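Local coordinates for glycerophosphodiester phosphodiesterase (Cytophaga hutchinsonii ATCC 33406, PDB 3CH0), which belongs to the glycerophosphoryl diester phosphodiesterase family and is built on a TIM-barrel type of fold, at residues Leu120-Glu125 against Ile162-Ile167; Ile131-Glu136 against Thr168-Leu173; Asp49-Val54 against Lys114-Glu119; Gly13-Arg18 against Thr39-Leu44. All coordinates share one frame; numbering follows the deposited sequence. Where two conformers were deposited one is given.

Interaction 1 (Leu120-Glu125 against Ile162-Ile167); sequences LIETAE and IKKAHI
Glu-125 OE2 is gripped from outside the contact by the hydroxyl of Tyr-133 and by a salt bridge to Arg-170, and its carboxylate lies against Ile-167, with Glu-125 CD 3.6 Å from Ile-167 CG2. The glutamate reaches this spot because its chain folds back at chi2 (-61°), which carries CD over the methyl. The other carboxylate oxygen, OE1, takes a proton from a water at 2.8 Å, and the same water donates to Ala-165 O, linking helix 117-127 to the turn that ends helix 151-164. That turn is a Schellman motif in which His-166 adopts positive phi. Beside this polar end lies an apolar patch. Ile-121 presses CG2 against Ala-165 CB at 3.4 Å, tighter than usual, while Ile-167 CD1 meets Ile-121 CG1 at 3.9 Å, the two side chains crossing at a slant. Toward solvent, a long salt bridge from Glu-122 to Lys-164 and the water between them rest on one of two conformers and are uncertain. The contact is thus an example of graded chemistry: a carboxylate held by a hydroxyl and a guanidinium probably stays ionised, aliphatic carbons of Ile-121, Ala-165 and Ile-167 pack in the middle, and the ion pair at the solvent side is loose at best.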
# COMPACT_ATOMS: atom_id res chain seq x y z
N LEU A 120 8.91 9.26 4.16
CA LEU A 120 8.94 7.81 4.17
C LEU A 120 10.20 7.29 3.47
O LEU A 120 10.96 6.49 4.01
CB LEU A 120 7.66 7.24 3.53
CG LEU A 120 7.77 5.83 2.97
CD1 LEU A 120 8.25 4.79 3.98
CD2 LEU A 120 6.42 5.42 2.38
N ILE A 121 10.45 7.79 2.26
CA ILE A 121 11.63 7.34 1.50
C ILE A 121 12.95 7.67 2.26
O ILE A 121 13.85 6.81 2.37
CB ILE A 121 11.70 7.98 0.10
CG1 ILE A 121 10.51 7.54 -0.76
CG2 ILE A 121 13.02 7.55 -0.62
CD1 ILE A 121 10.28 8.43 -2.02
N GLU A 122 13.04 8.91 2.73
CA GLU A 122 14.29 9.38 3.33
C GLU A 122 14.54 8.64 4.66
O GLU A 122 15.70 8.39 5.00
CB GLU A 122 14.36 10.92 3.38
CG GLU A 122 14.52 11.55 1.94
CD GLU A 122 14.40 13.09 1.90
OE1 GLU A 122 14.34 13.70 2.99
OE2 GLU A 122 14.34 13.68 0.79
N THR A 123 13.48 8.24 5.37
CA THR A 123 13.59 7.42 6.56
C THR A 123 14.06 6.01 6.21
O THR A 123 14.99 5.47 6.83
CB THR A 123 12.23 7.33 7.35
OG1 THR A 123 11.86 8.64 7.79
CG2 THR A 123 12.28 6.34 8.55
N ALA A 124 13.38 5.36 5.28
CA ALA A 124 13.67 4.01 4.91
C ALA A 124 15.08 3.89 4.31
O ALA A 124 15.80 2.95 4.62
CB ALA A 124 12.60 3.48 3.93
N GLU A 125 15.43 4.80 3.41
CA GLU A 125 16.73 4.74 2.77
C GLU A 125 17.87 4.94 3.76
O GLU A 125 18.94 4.38 3.54
CB GLU A 125 16.85 5.78 1.66
CG GLU A 125 15.96 5.44 0.47
CD GLU A 125 16.32 4.12 -0.18
OE1 GLU A 125 17.44 4.02 -0.76
OE2 GLU A 125 15.51 3.12 -0.15
N ILE A 162 10.12 9.05 -6.69
CA ILE A 162 10.86 7.83 -6.93
C ILE A 162 12.20 8.11 -7.62
O ILE A 162 13.21 7.61 -7.20
CB ILE A 162 10.00 6.79 -7.76
CG1 ILE A 162 8.79 6.34 -6.91
CG2 ILE A 162 10.81 5.57 -8.24
CD1 ILE A 162 7.69 5.64 -7.73
N LYS A 163 12.16 8.89 -8.68
CA LYS A 163 13.36 9.21 -9.46
C LYS A 163 14.32 10.09 -8.63
O LYS A 163 15.53 9.84 -8.64
CB LYS A 163 12.95 9.92 -10.76
CG LYS A 163 12.26 8.99 -11.76
CD LYS A 163 11.92 9.72 -13.09
CE LYS A 163 11.34 8.79 -14.19
NZ LYS A 163 12.22 7.69 -14.64
N LYS A 164 13.79 11.06 -7.91
CA LYS A 164 14.62 11.98 -7.07
C LYS A 164 15.47 11.15 -6.08
O LYS A 164 16.63 11.47 -5.80
CB LYS A 164 13.74 12.99 -6.34
CG LYS A 164 14.47 14.02 -5.48
CD LYS A 164 13.53 14.95 -4.74
CE LYS A 164 14.33 15.84 -3.74
NZ LYS A 164 15.11 15.03 -2.75
N ALA A 165 14.86 10.11 -5.50
CA ALA A 165 15.50 9.26 -4.47
C ALA A 165 16.29 8.11 -5.04
O ALA A 165 16.87 7.31 -4.28
CB ALA A 165 14.41 8.72 -3.50
N HIS A 166 16.22 7.92 -6.36
CA HIS A 166 16.89 6.85 -7.01
C HIS A 166 16.51 5.48 -6.48
O HIS A 166 17.34 4.58 -6.35
CB HIS A 166 18.43 7.06 -6.93
CG HIS A 166 18.86 8.35 -7.54
ND1 HIS A 166 19.14 8.47 -8.88
CD2 HIS A 166 18.95 9.60 -7.02
CE1 HIS A 166 19.43 9.73 -9.16
NE2 HIS A 166 19.31 10.44 -8.05
N ILE A 167 15.21 5.30 -6.26
CA ILE A 167 14.72 4.02 -5.75
C ILE A 167 13.92 3.17 -6.78
O ILE A 167 13.36 2.14 -6.44
CB ILE A 167 13.87 4.19 -4.44
CG1 ILE A 167 12.61 5.02 -4.71
CG2 ILE A 167 14.72 4.79 -3.28
CD1 ILE A 167 11.68 5.10 -3.51
O HOH W 1 14.32 12.49 -1.88
O HOH W 2 18.52 6.21 -2.10

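Interaction 2 (Ile131-Glu136 against Thr168-Leu173); sequences IQYNGE and TDRFTL. With EDO (1,2-ethanediol), chain O.
A bend at chi3 of Arg-170 (-70°) turns NE aside from an otherwise extended start, and the guanidinium beyond it arrives edge-on at Ile-131. Arg-170 NH1 donates to Ile-131 O at 2.9 Å, with the oxygen close to the guanidinium plane. One residue on, Phe-171 has CG anti to its backbone N (chi1 -153°), a placing that brings its ring in against Tyr-133 CB and the Gly-135 backbone. Although the Tyr-133 and Phe-171 rings are nearly parallel, they are slid so far apart that they barely overlap. The real touch is Tyr-133 CB on Phe-171 CD2, 3.4 Å. Gly-135, with no side chain, lets the phenyl ring come beside its backbone, Phe-171 CZ standing 4.1 Å from Gly-135 CA. Parallel strand pairing frames all this: Tyr-133 N bonds to Arg-170 O, Thr-172 N to Tyr-133 O at 2.8 Å, and Gly-135 N to Thr-172 O. Tyr-133 O also receives a water proton, and that water is bonded to Thr-172 OG1. Near the strand start, the Gln-132 amide grips a 1,2-ethanediol, NE2 to O1 2.8 Å. The carboxylate of Glu-125 probably offsets the arginine's charge, while the carbonyl of Ile-131 helps fix the guanidinium's orientation, and one arginine ties the beta-alpha-beta unit to helix 117-127.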
# COMPACT_ATOMS: atom_id res chain seq x y z
N ILE A 131 15.85 -2.28 1.28
CA ILE A 131 14.37 -2.25 1.45
C ILE A 131 13.69 -2.02 0.10
O ILE A 131 14.13 -1.26 -0.75
CB ILE A 131 13.93 -1.17 2.48
CG1 ILE A 131 12.44 -1.30 2.86
CG2 ILE A 131 14.26 0.26 1.96
CD1 ILE A 131 12.08 -2.57 3.61
N GLN A 132 12.55 -2.68 -0.08
CA GLN A 132 11.70 -2.49 -1.23
C GLN A 132 10.40 -1.77 -0.82
O GLN A 132 10.04 -1.73 0.37
CB GLN A 132 11.44 -3.85 -1.92
CG GLN A 132 12.68 -4.40 -2.55
CD GLN A 132 12.57 -5.79 -3.05
OE1 GLN A 132 13.03 -6.73 -2.39
NE2 GLN A 132 11.96 -5.97 -4.21
N TYR A 133 9.72 -1.21 -1.82
CA TYR A 133 8.55 -0.40 -1.65
C TYR A 133 7.44 -0.94 -2.56
O TYR A 133 7.70 -1.27 -3.71
CB TYR A 133 8.86 1.02 -2.09
CG TYR A 133 9.98 1.70 -1.37
CD1 TYR A 133 11.32 1.54 -1.79
CD2 TYR A 133 9.74 2.52 -0.29
CE1 TYR A 133 12.34 2.17 -1.11
CE2 TYR A 133 10.75 3.22 0.36
CZ TYR A 133 12.07 2.99 -0.03
OH TYR A 133 13.05 3.71 0.66
N ASN A 134 6.21 -0.92 -2.05
CA ASN A 134 5.04 -1.23 -2.85
C ASN A 134 4.04 -0.14 -2.55
O ASN A 134 3.37 -0.15 -1.48
CB ASN A 134 4.52 -2.61 -2.47
CG ASN A 134 3.40 -3.07 -3.37
OD1 ASN A 134 3.08 -2.37 -4.37
ND2 ASN A 134 2.70 -4.14 -2.98
N GLY A 135 3.96 0.84 -3.46
CA GLY A 135 3.14 2.02 -3.24
C GLY A 135 1.92 2.05 -4.11
O GLY A 135 2.03 1.90 -5.31
N GLU A 136 0.78 2.29 -3.46
CA GLU A 136 -0.54 2.23 -4.13
C GLU A 136 -1.00 3.60 -4.55
O GLU A 136 -1.13 4.49 -3.73
CB GLU A 136 -1.60 1.55 -3.23
CG GLU A 136 -2.95 1.33 -3.98
CD GLU A 136 -3.95 0.50 -3.27
OE1 GLU A 136 -3.63 -0.14 -2.26
OE2 GLU A 136 -5.14 0.56 -3.74
N THR A 168 13.96 3.56 -8.04
CA THR A 168 13.24 2.87 -9.10
C THR A 168 13.35 1.37 -9.08
O THR A 168 12.34 0.69 -9.19
CB THR A 168 13.73 3.39 -10.49
OG1 THR A 168 13.48 4.79 -10.53
CG2 THR A 168 13.09 2.61 -11.65
N ASP A 169 14.55 0.82 -8.93
CA ASP A 169 14.71 -0.62 -9.07
C ASP A 169 14.25 -1.40 -7.85
O ASP A 169 14.25 -2.61 -7.89
CB ASP A 169 16.13 -1.00 -9.45
CG ASP A 169 16.53 -0.48 -10.82
OD1 ASP A 169 15.63 -0.28 -11.69
OD2 ASP A 169 17.74 -0.32 -11.04
N ARG A 170 13.89 -0.69 -6.77
CA ARG A 170 13.35 -1.31 -5.56
C ARG A 170 11.88 -0.91 -5.31
O ARG A 170 11.39 -1.08 -4.22
CB ARG A 170 14.23 -0.97 -4.34
CG ARG A 170 15.49 -1.80 -4.36
CD ARG A 170 16.43 -1.52 -3.22
NE ARG A 170 17.04 -0.22 -3.33
CZ ARG A 170 16.86 0.81 -2.50
NH1 ARG A 170 16.09 0.75 -1.42
NH2 ARG A 170 17.52 1.94 -2.73
N PHE A 171 11.24 -0.38 -6.35
CA PHE A 171 9.91 0.17 -6.24
C PHE A 171 8.92 -0.61 -7.09
O PHE A 171 9.17 -0.90 -8.27
CB PHE A 171 9.85 1.64 -6.69
CG PHE A 171 8.72 2.37 -6.01
CD1 PHE A 171 7.43 2.30 -6.53
CD2 PHE A 171 8.92 3.05 -4.81
CE1 PHE A 171 6.35 2.91 -5.82
CE2 PHE A 171 7.86 3.65 -4.18
CZ PHE A 171 6.61 3.59 -4.68
N THR A 172 7.78 -0.97 -6.50
CA THR A 172 6.63 -1.45 -7.26
C THR A 172 5.47 -0.52 -7.07
O THR A 172 5.22 -0.10 -5.95
CB THR A 172 6.19 -2.87 -6.78
OG1 THR A 172 7.33 -3.75 -6.88
CG2 THR A 172 5.02 -3.43 -7.59
N LEU A 173 4.81 -0.15 -8.16
CA LEU A 173 3.66 0.75 -8.14
C LEU A 173 2.43 -0.16 -8.31
O LEU A 173 2.33 -0.90 -9.28
CB LEU A 173 3.73 1.77 -9.29
CG LEU A 173 2.75 2.92 -9.26
CD1 LEU A 173 1.30 2.45 -9.49
CD2 LEU A 173 2.95 3.83 -8.01
C1 EDO O . 10.71 -9.86 -4.25
O1 EDO O . 10.87 -8.52 -4.75
C2 EDO O . 11.45 -10.11 -2.93
O2 EDO O . 12.84 -9.75 -3.05
O HOH W 3 8.95 -3.52 -4.72

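Interaction 3 (Asp49-Val54 against Lys114-Glu119); sequences DNRVVV and KPLFRE
The guanidinium of Arg-118 carries Arg-51 NH2 over the centre of one face, and the Arg-51 guanidinium has Leu-116 CD2 over one of its own faces, the two guanidinium planes turned 48° apart. Arg-51 is given in one of two conformers, so this whole approach is uncertain. Both groups are donors, and the approach of Arg-51 NH2 to Arg-118 is not a hydrogen bond; any closeness is probably eased by Glu-161, which forms a salt bridge with Arg-118 NE. Deeper in, Val-52 and Phe-117 lie side by side and point the same way, Val-52 CG1 meeting Phe-117 CB at 3.6 Å. Val-54 CB packs on Pro-115 CG at 4.0 Å.

Two backbone bonds flank the single bridge between Val-53 and Leu-116. Val-54 N gives a nearly straight bond to Pro-115 O, 2.9 Å, and Phe-117 N reaches Val-52 O at 2.9 Å from above the carbonyl plane. Val-52 O takes a further proton from a water that accepts from Arg-118 N, so one strand carbonyl serves two amides of the first helical turn, one of them through water. Leu-116 holds the N-cap position. Here a short antiparallel strand beside strand 39-46 meets the N-terminus of helix 117-127, one of the helices outside the barrel, and the long excursion between the segments probably corresponds to the insertion characteristic of this family.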
# COMPACT_ATOMS: atom_id res chain seq x y z
N ASP A 49 -1.70 21.26 -2.56
CA ASP A 49 -0.47 21.80 -3.05
C ASP A 49 0.45 20.78 -3.71
O ASP A 49 1.68 20.96 -3.80
CB ASP A 49 0.24 22.69 -1.97
CG ASP A 49 0.52 21.97 -0.65
OD1 ASP A 49 -0.16 20.98 -0.29
OD2 ASP A 49 1.42 22.50 0.09
N ASN A 50 -0.15 19.69 -4.23
CA ASN A 50 0.57 18.75 -5.05
C ASN A 50 1.75 18.06 -4.37
O ASN A 50 2.71 17.65 -5.02
CB ASN A 50 1.01 19.39 -6.41
CG ASN A 50 -0.14 19.52 -7.40
OD1 ASN A 50 -1.23 19.04 -7.18
ND2 ASN A 50 0.14 20.24 -8.49
N ARG A 51 1.66 17.87 -3.05
CA ARG A 51 2.61 16.99 -2.39
C ARG A 51 2.00 15.61 -2.28
O ARG A 51 0.78 15.44 -2.11
CB ARG A 51 3.04 17.49 -1.02
CG ARG A 51 3.69 18.90 -1.02
CD ARG A 51 4.92 19.03 -1.94
NE ARG A 51 5.90 17.93 -1.92
CZ ARG A 51 6.90 17.78 -1.04
NH1 ARG A 51 7.09 18.65 -0.06
NH2 ARG A 51 7.72 16.75 -1.16
N VAL A 52 2.88 14.62 -2.41
CA VAL A 52 2.50 13.21 -2.32
C VAL A 52 2.50 12.84 -0.84
O VAL A 52 3.56 12.95 -0.17
CB VAL A 52 3.42 12.29 -3.12
CG1 VAL A 52 2.92 10.81 -3.07
CG2 VAL A 52 3.54 12.73 -4.57
N VAL A 53 1.32 12.50 -0.33
CA VAL A 53 1.07 12.17 1.06
C VAL A 53 0.80 10.68 1.21
O VAL A 53 0.09 10.07 0.36
CB VAL A 53 -0.13 12.96 1.57
CG1 VAL A 53 -0.43 12.69 3.09
CG2 VAL A 53 0.05 14.49 1.35
N VAL A 54 1.37 10.06 2.24
CA VAL A 54 1.09 8.65 2.53
C VAL A 54 -0.22 8.54 3.29
O VAL A 54 -0.35 9.08 4.39
CB VAL A 54 2.23 7.97 3.33
CG1 VAL A 54 2.02 6.43 3.40
CG2 VAL A 54 3.59 8.24 2.72
N LYS A 114 0.00 12.00 9.17
CA LYS A 114 0.25 11.50 7.81
C LYS A 114 1.49 12.13 7.24
O LYS A 114 1.54 13.38 7.10
CB LYS A 114 -0.95 11.85 6.92
CG LYS A 114 -2.25 11.22 7.35
CD LYS A 114 -3.38 11.50 6.37
CE LYS A 114 -4.68 10.83 6.71
NZ LYS A 114 -4.75 9.39 6.48
N PRO A 115 2.51 11.30 6.92
CA PRO A 115 3.79 11.85 6.42
C PRO A 115 3.76 12.07 4.91
O PRO A 115 2.98 11.47 4.18
CB PRO A 115 4.78 10.75 6.79
CG PRO A 115 3.95 9.46 6.61
CD PRO A 115 2.55 9.82 7.02
N LEU A 116 4.70 12.88 4.43
CA LEU A 116 4.99 12.93 3.03
C LEU A 116 5.66 11.62 2.60
O LEU A 116 6.48 10.98 3.31
CB LEU A 116 5.95 14.08 2.73
CG LEU A 116 5.40 15.47 2.99
CD1 LEU A 116 6.54 16.49 3.03
CD2 LEU A 116 4.40 15.85 1.91
N PHE A 117 5.38 11.25 1.35
CA PHE A 117 6.05 10.17 0.69
C PHE A 117 7.59 10.35 0.76
O PHE A 117 8.36 9.44 1.03
CB PHE A 117 5.58 10.10 -0.79
CG PHE A 117 6.15 8.99 -1.65
CD1 PHE A 117 6.47 7.73 -1.19
CD2 PHE A 117 6.27 9.21 -3.02
CE1 PHE A 117 6.92 6.75 -2.09
CE2 PHE A 117 6.69 8.23 -3.91
CZ PHE A 117 7.04 7.02 -3.43
N ARG A 118 8.04 11.59 0.51
CA ARG A 118 9.46 11.90 0.58
C ARG A 118 10.05 11.55 1.96
O ARG A 118 11.18 11.07 2.00
CB ARG A 118 9.70 13.38 0.25
CG ARG A 118 11.19 13.72 0.07
CD ARG A 118 11.29 15.18 -0.28
NE ARG A 118 10.83 15.39 -1.65
CZ ARG A 118 10.79 16.58 -2.25
NH1 ARG A 118 11.25 17.69 -1.65
NH2 ARG A 118 10.32 16.64 -3.49
N GLU A 119 9.33 11.78 3.05
CA GLU A 119 9.88 11.45 4.38
C GLU A 119 9.98 9.96 4.54
O GLU A 119 10.98 9.44 5.03
CB GLU A 119 9.05 12.03 5.51
CG GLU A 119 9.67 11.72 6.87
CD GLU A 119 8.95 12.34 8.04
OE1 GLU A 119 7.87 12.94 7.84
OE2 GLU A 119 9.48 12.21 9.19
O HOH W 4 6.25 13.55 -0.80

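Interaction 4 (Gly13-Arg18 against Thr39-Leu44); sequences GHRGCR and TLEFDL
Glu-41 and His-14 lie side by side and point the same way, the carboxylate turned 29° from the imidazole ring, with Glu-41 OE1 3.2 Å from His-14 CD2. A bend at chi2 (-74°) swings CD of Glu-41 toward the turn, where OE1 accepts Arg-15 N at 2.9 Å, met nearly along the C-O axis. Arg-15 runs alongside Glu-41 too, but extends from CG to NE and crosses Asp-43 at a slant. Their salt bridge, Arg-15 NE to Asp-43 OD2 3.5 Å, is one of charges alone, since the oxygen stands well out of the guanidinium plane. A water links them: it accepts from Arg-15 NE at 2.9 Å and is hydrogen-bonded to Glu-41 OE1 and Asp-43 OD2. Arg-18 CZ lies over one face of the Arg-15 guanidinium, offset toward the rim, and Glu-23 pairs with Arg-15 NH1.

Hydrogen bonds of a parallel bridge join the backbones: Gly-13 N to Thr-39 O, and Glu-41 N to Gly-13 O at 3.0 Å. A type II turn from Gly-13 to Gly-16 follows, Gly-16 N still reaching Glu-41 O at 3.1 Å. Beyond the segments, His-14 ND1 bonds to Asp-264, Glu-41 OE2 to Gln-174 and Asp-43 OD2 to Asn-24. Citric acid, probably from the crystallisation liquor, hydrogen-bonds to His-14 NE2 and Arg-15 NH2, consistent with a pocket at the C-terminal ends of parallel strands, the place where TIM barrels keep their active sites.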
# COMPACT_ATOMS: atom_id res chain seq x y z
N GLY A 13 4.95 -5.45 4.76
CA GLY A 13 4.23 -4.85 5.88
C GLY A 13 3.14 -3.93 5.37
O GLY A 13 3.43 -2.91 4.76
N HIS A 14 1.86 -4.33 5.56
CA HIS A 14 0.71 -3.60 5.03
C HIS A 14 0.59 -2.26 5.76
O HIS A 14 0.43 -2.24 7.00
CB HIS A 14 -0.58 -4.43 5.23
CG HIS A 14 -1.82 -3.89 4.58
ND1 HIS A 14 -3.00 -3.70 5.27
CD2 HIS A 14 -2.06 -3.51 3.30
CE1 HIS A 14 -3.93 -3.26 4.42
NE2 HIS A 14 -3.38 -3.16 3.22
N ARG A 15 0.69 -1.15 5.04
CA ARG A 15 0.70 0.17 5.66
C ARG A 15 1.75 0.27 6.73
O ARG A 15 1.59 0.87 7.78
CB ARG A 15 -0.69 0.57 6.19
CG ARG A 15 -1.84 0.30 5.16
CD ARG A 15 -3.22 0.78 5.56
NE ARG A 15 -4.18 0.16 4.65
CZ ARG A 15 -5.46 0.11 4.86
NH1 ARG A 15 -6.04 0.85 5.83
NH2 ARG A 15 -6.20 -0.61 4.06
N GLY A 16 2.87 -0.36 6.39
CA GLY A 16 4.01 -0.50 7.32
C GLY A 16 3.69 -1.66 8.24
O GLY A 16 4.27 -2.73 8.13
N CYS A 17 2.75 -1.48 9.15
CA CYS A 17 2.33 -2.58 10.02
C CYS A 17 1.08 -2.16 10.79
O CYS A 17 1.09 -2.05 12.00
CB CYS A 17 3.43 -3.06 10.99
SG CYS A 17 4.14 -1.78 12.01
N ARG A 18 -0.01 -1.99 10.08
CA ARG A 18 -1.28 -1.52 10.71
C ARG A 18 -1.76 -2.29 11.92
O ARG A 18 -2.35 -1.72 12.85
CB ARG A 18 -2.42 -1.47 9.67
CG ARG A 18 -3.82 -1.20 10.26
CD ARG A 18 -4.84 -1.02 9.13
NE ARG A 18 -4.99 -2.22 8.31
CZ ARG A 18 -6.06 -2.53 7.58
NH1 ARG A 18 -7.07 -1.69 7.51
NH2 ARG A 18 -6.10 -3.69 6.94
N THR A 39 9.57 -5.56 2.22
CA THR A 39 8.91 -4.47 1.51
C THR A 39 8.00 -3.69 2.44
O THR A 39 7.26 -4.30 3.26
CB THR A 39 8.04 -5.07 0.41
OG1 THR A 39 8.88 -5.85 -0.48
CG2 THR A 39 7.28 -4.02 -0.46
N LEU A 40 8.07 -2.38 2.33
CA LEU A 40 7.10 -1.50 2.98
C LEU A 40 5.97 -1.32 1.95
O LEU A 40 6.24 -0.87 0.83
CB LEU A 40 7.71 -0.16 3.29
CG LEU A 40 8.98 -0.19 4.17
CD1 LEU A 40 9.52 1.24 4.34
CD2 LEU A 40 8.64 -0.79 5.52
N GLU A 41 4.76 -1.63 2.35
CA GLU A 41 3.57 -1.46 1.55
C GLU A 41 2.80 -0.21 2.07
O GLU A 41 2.72 0.05 3.29
CB GLU A 41 2.70 -2.71 1.57
CG GLU A 41 1.50 -2.71 0.63
CD GLU A 41 0.34 -1.85 1.05
OE1 GLU A 41 0.16 -1.48 2.25
OE2 GLU A 41 -0.51 -1.53 0.18
N PHE A 42 2.27 0.62 1.18
CA PHE A 42 1.67 1.86 1.62
C PHE A 42 0.87 2.45 0.48
O PHE A 42 0.91 1.98 -0.63
CB PHE A 42 2.73 2.87 2.09
CG PHE A 42 3.82 3.06 1.08
CD1 PHE A 42 4.92 2.22 1.05
CD2 PHE A 42 3.75 4.09 0.11
CE1 PHE A 42 5.88 2.32 0.10
CE2 PHE A 42 4.70 4.20 -0.87
CZ PHE A 42 5.78 3.33 -0.88
N ASP A 43 0.13 3.51 0.79
CA ASP A 43 -0.87 4.13 -0.08
C ASP A 43 -0.53 5.59 -0.26
O ASP A 43 -0.02 6.22 0.66
CB ASP A 43 -2.18 4.03 0.64
CG ASP A 43 -2.50 2.63 1.07
OD1 ASP A 43 -2.66 1.80 0.16
OD2 ASP A 43 -2.69 2.32 2.27
N LEU A 44 -0.79 6.12 -1.47
CA LEU A 44 -0.43 7.47 -1.82
C LEU A 44 -1.60 8.25 -2.38
O LEU A 44 -2.40 7.75 -3.20
CB LEU A 44 0.69 7.50 -2.85
CG LEU A 44 1.96 6.69 -2.52
CD1 LEU A 44 2.94 6.57 -3.69
CD2 LEU A 44 2.64 7.33 -1.31
O HOH W 5 -2.57 -0.43 2.26

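Overall arrangement
Along the chain interaction 4 closes first, then interaction 3, after which interactions 1 and 2 interleave. Strand 39-46 of interaction 4 is a neighbour in the sheet of both strand 132-137 (interaction 2) and strand 52-54 (interaction 3). Helix 117-127 is shared by interactions 1 and 3, whose centres lie about 12 Å apart. Interactions 1 and 2 are closest, about 10 Å between centres, and also meet where Ile-162 packs on Phe-171. The centre of interaction 4 lies about 5 Å from the centre of the chain, that of interaction 1 about 16 Å. The set illustrates how a barrel is layered: a polar pocket at the strand ends, strand pairing around it, and helices packed outside through Leu-120, Phe-117 and their neighbours.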